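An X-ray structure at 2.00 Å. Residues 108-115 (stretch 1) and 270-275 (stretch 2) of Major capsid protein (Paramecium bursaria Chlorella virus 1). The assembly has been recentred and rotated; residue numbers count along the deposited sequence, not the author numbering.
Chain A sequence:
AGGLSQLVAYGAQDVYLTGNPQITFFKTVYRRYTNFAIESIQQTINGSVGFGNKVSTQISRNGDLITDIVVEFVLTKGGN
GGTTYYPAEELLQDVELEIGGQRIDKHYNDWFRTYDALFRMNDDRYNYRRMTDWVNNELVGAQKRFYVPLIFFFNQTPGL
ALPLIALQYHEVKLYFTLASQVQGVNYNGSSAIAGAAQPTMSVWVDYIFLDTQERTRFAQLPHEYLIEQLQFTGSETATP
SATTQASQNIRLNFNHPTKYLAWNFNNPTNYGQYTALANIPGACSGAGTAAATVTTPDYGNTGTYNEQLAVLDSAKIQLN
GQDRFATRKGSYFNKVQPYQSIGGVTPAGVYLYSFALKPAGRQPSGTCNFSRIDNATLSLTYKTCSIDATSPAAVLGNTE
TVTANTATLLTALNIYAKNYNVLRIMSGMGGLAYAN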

ATOM      1  N   TYR A 108      -9.341 -23.691   5.952  1.00 22.92           N
ATOM      2  CA  TYR A 108      -9.440 -23.803   7.398  1.00 24.15           C
ATOM      3  C   TYR A 108      -9.179 -22.436   8.018  1.00 25.08           C
ATOM      4  O   TYR A 108      -8.571 -21.562   7.396  1.00 30.84           O
ATOM      5  N   ASN A 109      -9.645 -22.254   9.259  1.00 24.22           N
ATOM      6  CA  ASN A 109      -9.486 -20.954   9.906  1.00 23.97           C
ATOM      7  C   ASN A 109      -8.017 -20.605  10.116  1.00 26.42           C
ATOM      8  O   ASN A 109      -7.644 -19.429  10.039  1.00 31.24           O
ATOM      9  N   ASP A 110      -7.167 -21.603  10.376  1.00 24.70           N
ATOM     10  CA  ASP A 110      -5.746 -21.313  10.524  1.00 22.23           C
ATOM     11  C   ASP A 110      -5.123 -20.915   9.193  1.00 26.00           C
ATOM     12  O   ASP A 110      -4.125 -20.185   9.170  1.00 26.40           O
ATOM     13  N   TRP A 111      -5.687 -21.380   8.075  1.00 25.27           N
ATOM     14  CA  TRP A 111      -5.234 -20.881   6.782  1.00 26.03           C
ATOM     15  C   TRP A 111      -5.651 -19.429   6.583  1.00 26.70           C
ATOM     16  O   TRP A 111      -4.865 -18.617   6.082  1.00 27.45           O
ATOM     17  N   PHE A 112      -6.840 -19.096   7.000  1.00 25.12           N
ATOM     18  CA  PHE A 112      -7.303 -17.744   6.936  1.00 20.46           C
ATOM     19  C   PHE A 112      -6.327 -16.894   7.752  1.00 20.74           C
ATOM     20  O   PHE A 112      -5.965 -15.836   7.320  1.00 22.63           O
ATOM     21  N   ARG A 113      -5.907 -17.379   8.919  1.00 18.85           N
ATOM     22  CA  ARG A 113      -4.961 -16.643   9.750  1.00 18.80           C
ATOM     23  C   ARG A 113      -3.597 -16.553   9.075  1.00 22.53           C
ATOM     24  O   ARG A 113      -2.943 -15.505   9.124  1.00 24.65           O
ATOM     25  N   THR A 114      -3.155 -17.645   8.443  1.00 22.66           N
ATOM     26  CA  THR A 114      -1.862 -17.643   7.764  1.00 24.20           C
ATOM     27  C   THR A 114      -1.899 -16.788   6.503  1.00 25.32           C
ATOM     28  O   THR A 114      -0.953 -16.039   6.226  1.00 25.59           O
ATOM     29  N   TYR A 115      -2.985 -16.881   5.732  1.00 22.56           N
ATOM     30  CA  TYR A 115      -3.116 -16.059   4.533  1.00 20.61           C
ATOM     31  C   TYR A 115      -3.112 -14.576   4.879  1.00 22.23           C
ATOM     32  O   TYR A 115      -2.505 -13.766   4.168  1.00 26.03           O
ATOM     33  N   ASN A 270      -4.259 -21.664  22.045  1.00 32.16           N
ATOM     34  CA  ASN A 270      -4.620 -20.284  21.748  1.00 28.55           C
ATOM     35  C   ASN A 270      -4.628 -20.061  20.244  1.00 26.56           C
ATOM     36  O   ASN A 270      -3.665 -20.411  19.553  1.00 29.20           O
ATOM     37  N   TYR A 271      -5.713 -19.472  19.747  1.00 24.75           N
ATOM     38  CA  TYR A 271      -5.875 -19.261  18.317  1.00 22.92           C
ATOM     39  C   TYR A 271      -4.889 -18.216  17.815  1.00 24.10           C
ATOM     40  O   TYR A 271      -4.734 -17.151  18.420  1.00 31.08           O
ATOM     41  N   GLY A 272      -4.221 -18.526  16.708  1.00 25.50           N
ATOM     42  CA  GLY A 272      -3.299 -17.590  16.101  1.00 24.63           C
ATOM     43  C   GLY A 272      -2.019 -17.346  16.865  1.00 23.04           C
ATOM     44  O   GLY A 272      -1.247 -16.466  16.473  1.00 22.88           O
ATOM     45  N   GLN A 273      -1.763 -18.086  17.941  1.00 24.04           N
ATOM     46  CA  GLN A 273      -0.524 -17.921  18.696  1.00 26.16           C
ATOM     47  C   GLN A 273       0.582 -18.672  17.970  1.00 28.12           C
ATOM     48  O   GLN A 273       0.669 -19.900  18.041  1.00 27.94           O
ATOM     49  N   TYR A 274       1.438 -17.930  17.271  1.00 29.24           N
ATOM     50  CA  TYR A 274       2.547 -18.506  16.527  1.00 28.31           C
ATOM     51  C   TYR A 274       3.893 -18.250  17.187  1.00 28.95           C
ATOM     52  O   TYR A 274       4.918 -18.710  16.674  1.00 30.51           O
ATOM     53  N   THR A 275       3.919 -17.531  18.305  1.00 28.96           N
ATOM     54  CA  THR A 275       5.152 -17.204  19.000  1.00 29.24           C
ATOM     55  C   THR A 275       4.989 -17.513  20.481  1.00 28.50           C
ATOM     56  O   THR A 275       3.891 -17.798  20.966  1.00 24.78           O
TER

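Two tyrosines from an irregular loop reach down onto the first turns of a helix, and an arginine packs between them. The contact is small, 318 Å² counting both sides, and most of it belongs to Tyr-271, Tyr-274 and Arg-113.

Tyr-271 covers the most. Its CA-to-CB bond runs sideways, but chi1 is t, and the extended side chain brings the phenol end to the helix. There Tyr-271 OH lies 2.9 Å from Asn-109 O and 3.8 Å from Arg-113 CB; the hydroxyl has a hydrogen-bond partner elsewhere in the structure. Asn-109, chi1 p, points toward the loop and sets ND2 3.7 Å from Tyr-271 CE1, while its OD1 takes a weak bond from the backbone N of Asp-110.

Tyr-274 points toward the helix with chi1 m, and its hydroxyl is the polar anchor: Tyr-274 OH donates to Asp-110 OD1 at 2.6 Å, the single direct hydrogen bond between the stretches. Asp-110 leaves its backbone sideways, yet with chi1 t its carboxylate arrives at the edge of the phenol ring. Asp-110 OD1 also accepts from a water oxygen 2.6 Å away, and that water accepts from Gly-272 N at 3.3 Å, so one carboxylate oxygen ties down a side chain directly and the turn backbone through this water. Thr-114, chi1 m, brings OG1 to 3.6 Å from Tyr-274 OH, but Thr-114 OG1 donates back to Asp-110 O at 2.9 Å.

Arg-113 points toward the loop, and both its aliphatic chain and its guanidinium lie near Tyr-271 CE2 (Arg-113 CD at 3.8 Å, NE at 4.2 Å); NE is hydrogen-bonded elsewhere in the structure, NH2 to a residue just outside the stretches. With chi1 t and chi2 p, Arg-113 CG sits 3.2 Å from Tyr-274 OH and Arg-113 CD 4.1 Å from Gly-272 CA. Gly-272, in the type II turn from Asn-270 to Gln-273, has positive phi, which favours glycine, and a CB there would crowd Arg-113 CD at 3.2 Å.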

ATOM      1  CB  TYR A 108      -8.448 -24.839   7.946  1.00 24.25           C
ATOM      2  CG  TYR A 108      -8.506 -26.170   7.226  1.00 24.88           C
ATOM      3  CD1 TYR A 108      -7.765 -26.387   6.072  1.00 26.14           C
ATOM      4  CD2 TYR A 108      -9.310 -27.201   7.692  1.00 24.57           C
ATOM      5  CE1 TYR A 108      -7.817 -27.595   5.404  1.00 27.73           C
ATOM      6  CE2 TYR A 108      -9.367 -28.415   7.029  1.00 27.60           C
ATOM      7  CZ  TYR A 108      -8.618 -28.606   5.886  1.00 29.36           C
ATOM      8  OH  TYR A 108      -8.668 -29.809   5.220  1.00 33.12           O
ATOM      9  CB  ASN A 109     -10.245 -20.908  11.235  1.00 20.07           C
ATOM     10  CG  ASN A 109      -9.837 -22.010  12.186  1.00 28.45           C
ATOM     11  OD1 ASN A 109      -8.968 -22.824  11.880  1.00 34.78           O
ATOM     12  ND2 ASN A 109     -10.460 -22.035  13.358  1.00 27.46           N
ATOM     13  CB  ASP A 110      -5.012 -22.510  11.126  1.00 24.32           C
ATOM     14  CG  ASP A 110      -3.555 -22.205  11.438  1.00 28.52           C
ATOM     15  OD1 ASP A 110      -3.296 -21.413  12.368  1.00 30.58           O
ATOM     16  OD2 ASP A 110      -2.668 -22.756  10.753  1.00 29.85           O
ATOM     17  CB  TRP A 111      -5.780 -21.741   5.647  1.00 24.91           C
ATOM     18  CG  TRP A 111      -5.561 -21.095   4.318  1.00 21.96           C
ATOM     19  CD1 TRP A 111      -6.517 -20.641   3.460  1.00 19.30           C
ATOM     20  CD2 TRP A 111      -4.299 -20.803   3.706  1.00 20.99           C
ATOM     21  NE1 TRP A 111      -5.930 -20.093   2.344  1.00 20.50           N
ATOM     22  CE2 TRP A 111      -4.569 -20.180   2.472  1.00 20.82           C
ATOM     23  CE3 TRP A 111      -2.968 -21.013   4.079  1.00 20.67           C
ATOM     24  CZ2 TRP A 111      -3.557 -19.768   1.608  1.00 20.94           C
ATOM     25  CZ3 TRP A 111      -1.966 -20.601   3.222  1.00 20.12           C
ATOM     26  CH2 TRP A 111      -2.266 -19.986   2.001  1.00 20.26           C
ATOM     27  CB  PHE A 112      -8.740 -17.637   7.450  1.00 21.61           C
ATOM     28  CG  PHE A 112      -9.771 -17.925   6.426  1.00 26.20           C
ATOM     29  CD1 PHE A 112      -9.678 -18.987   5.624  1.00 26.73           C
ATOM     30  CD2 PHE A 112     -10.828 -17.086   6.250  1.00 32.14           C
ATOM     31  CE1 PHE A 112     -10.599 -19.244   4.677  1.00 27.94           C
ATOM     32  CE2 PHE A 112     -11.769 -17.322   5.265  1.00 31.20           C
ATOM     33  CZ  PHE A 112     -11.647 -18.420   4.476  1.00 28.92           C
ATOM     34  CB  ARG A 113      -4.839 -17.307  11.121  1.00 21.48           C
ATOM     35  CG  ARG A 113      -4.031 -16.513  12.142  1.00 21.73           C
ATOM     36  CD  ARG A 113      -4.904 -15.559  12.951  1.00 21.24           C
ATOM     37  NE  ARG A 113      -5.636 -14.627  12.098  1.00 22.57           N
ATOM     38  CZ  ARG A 113      -5.127 -13.498  11.621  1.00 23.58           C
ATOM     39  NH1 ARG A 113      -3.880 -13.155  11.915  1.00 25.66           N
ATOM     40  NH2 ARG A 113      -5.861 -12.713  10.846  1.00 24.31           N
ATOM     41  CB  THR A 114      -1.451 -19.077   7.425  1.00 24.45           C
ATOM     42  OG1 THR A 114      -1.295 -19.828   8.636  1.00 23.32           O
ATOM     43  CG2 THR A 114      -0.137 -19.098   6.652  1.00 25.77           C
ATOM     44  CB  TYR A 115      -4.394 -16.433   3.782  1.00 19.75           C
ATOM     45  CG  TYR A 115      -4.697 -15.547   2.596  1.00 19.79           C
ATOM     46  CD1 TYR A 115      -4.159 -15.818   1.348  1.00 21.18           C
ATOM     47  CD2 TYR A 115      -5.528 -14.442   2.725  1.00 20.04           C
ATOM     48  CE1 TYR A 115      -4.433 -15.013   0.263  1.00 23.20           C
ATOM     49  CE2 TYR A 115      -5.808 -13.630   1.646  1.00 21.74           C
ATOM     50  CZ  TYR A 115      -5.258 -13.920   0.416  1.00 25.48           C
ATOM     51  OH  TYR A 115      -5.533 -13.117  -0.668  1.00 31.30           O
ATOM     52  CB  ASN A 270      -3.654 -19.308  22.420  1.00 27.80           C
ATOM     53  CG  ASN A 270      -3.622 -19.468  23.924  1.00 29.97           C
ATOM     54  OD1 ASN A 270      -4.662 -19.441  24.584  1.00 32.90           O
ATOM     55  ND2 ASN A 270      -2.429 -19.648  24.476  1.00 30.41           N
ATOM     56  CB  TYR A 271      -7.305 -18.828  18.005  1.00 22.33           C
ATOM     57  CG  TYR A 271      -7.570 -18.603  16.534  1.00 24.66           C
ATOM     58  CD1 TYR A 271      -7.709 -19.676  15.663  1.00 27.92           C
ATOM     59  CD2 TYR A 271      -7.688 -17.320  16.016  1.00 25.63           C
ATOM     60  CE1 TYR A 271      -7.955 -19.478  14.317  1.00 25.69           C
ATOM     61  CE2 TYR A 271      -7.934 -17.113  14.671  1.00 24.83           C
ATOM     62  CZ  TYR A 271      -8.067 -18.196  13.828  1.00 24.65           C
ATOM     63  OH  TYR A 271      -8.311 -17.998  12.489  1.00 26.35           O
ATOM     64  CB  GLN A 273      -0.676 -18.418  20.129  1.00 25.70           C
ATOM     65  CG  GLN A 273       0.560 -18.142  20.976  1.00 25.88           C
ATOM     66  CD  GLN A 273       0.592 -18.935  22.266  1.00 28.02           C
ATOM     67  OE1 GLN A 273      -0.432 -19.430  22.733  1.00 32.04           O
ATOM     68  NE2 GLN A 273       1.777 -19.055  22.854  1.00 29.38           N
ATOM     69  CB  TYR A 274       2.564 -17.955  15.097  1.00 25.80           C
ATOM     70  CG  TYR A 274       1.318 -18.269  14.299  1.00 24.99           C
ATOM     71  CD1 TYR A 274       0.673 -19.491  14.431  1.00 25.06           C
ATOM     72  CD2 TYR A 274       0.788 -17.343  13.412  1.00 25.97           C
ATOM     73  CE1 TYR A 274      -0.464 -19.780  13.702  1.00 25.61           C
ATOM     74  CE2 TYR A 274      -0.346 -17.623  12.678  1.00 25.28           C
ATOM     75  CZ  TYR A 274      -0.968 -18.842  12.827  1.00 24.96           C
ATOM     76  OH  TYR A 274      -2.099 -19.126  12.097  1.00 27.37           O
ATOM     77  CB  THR A 275       5.537 -15.734  18.798  1.00 27.63           C
ATOM     78  OG1 THR A 275       4.417 -14.900  19.122  1.00 27.91           O
ATOM     79  CG2 THR A 275       5.950 -15.486  17.355  1.00 24.48           C
TER
HETATM   80  O   HOH W   1      -4.624 -20.976  14.575  1.00 28.83           O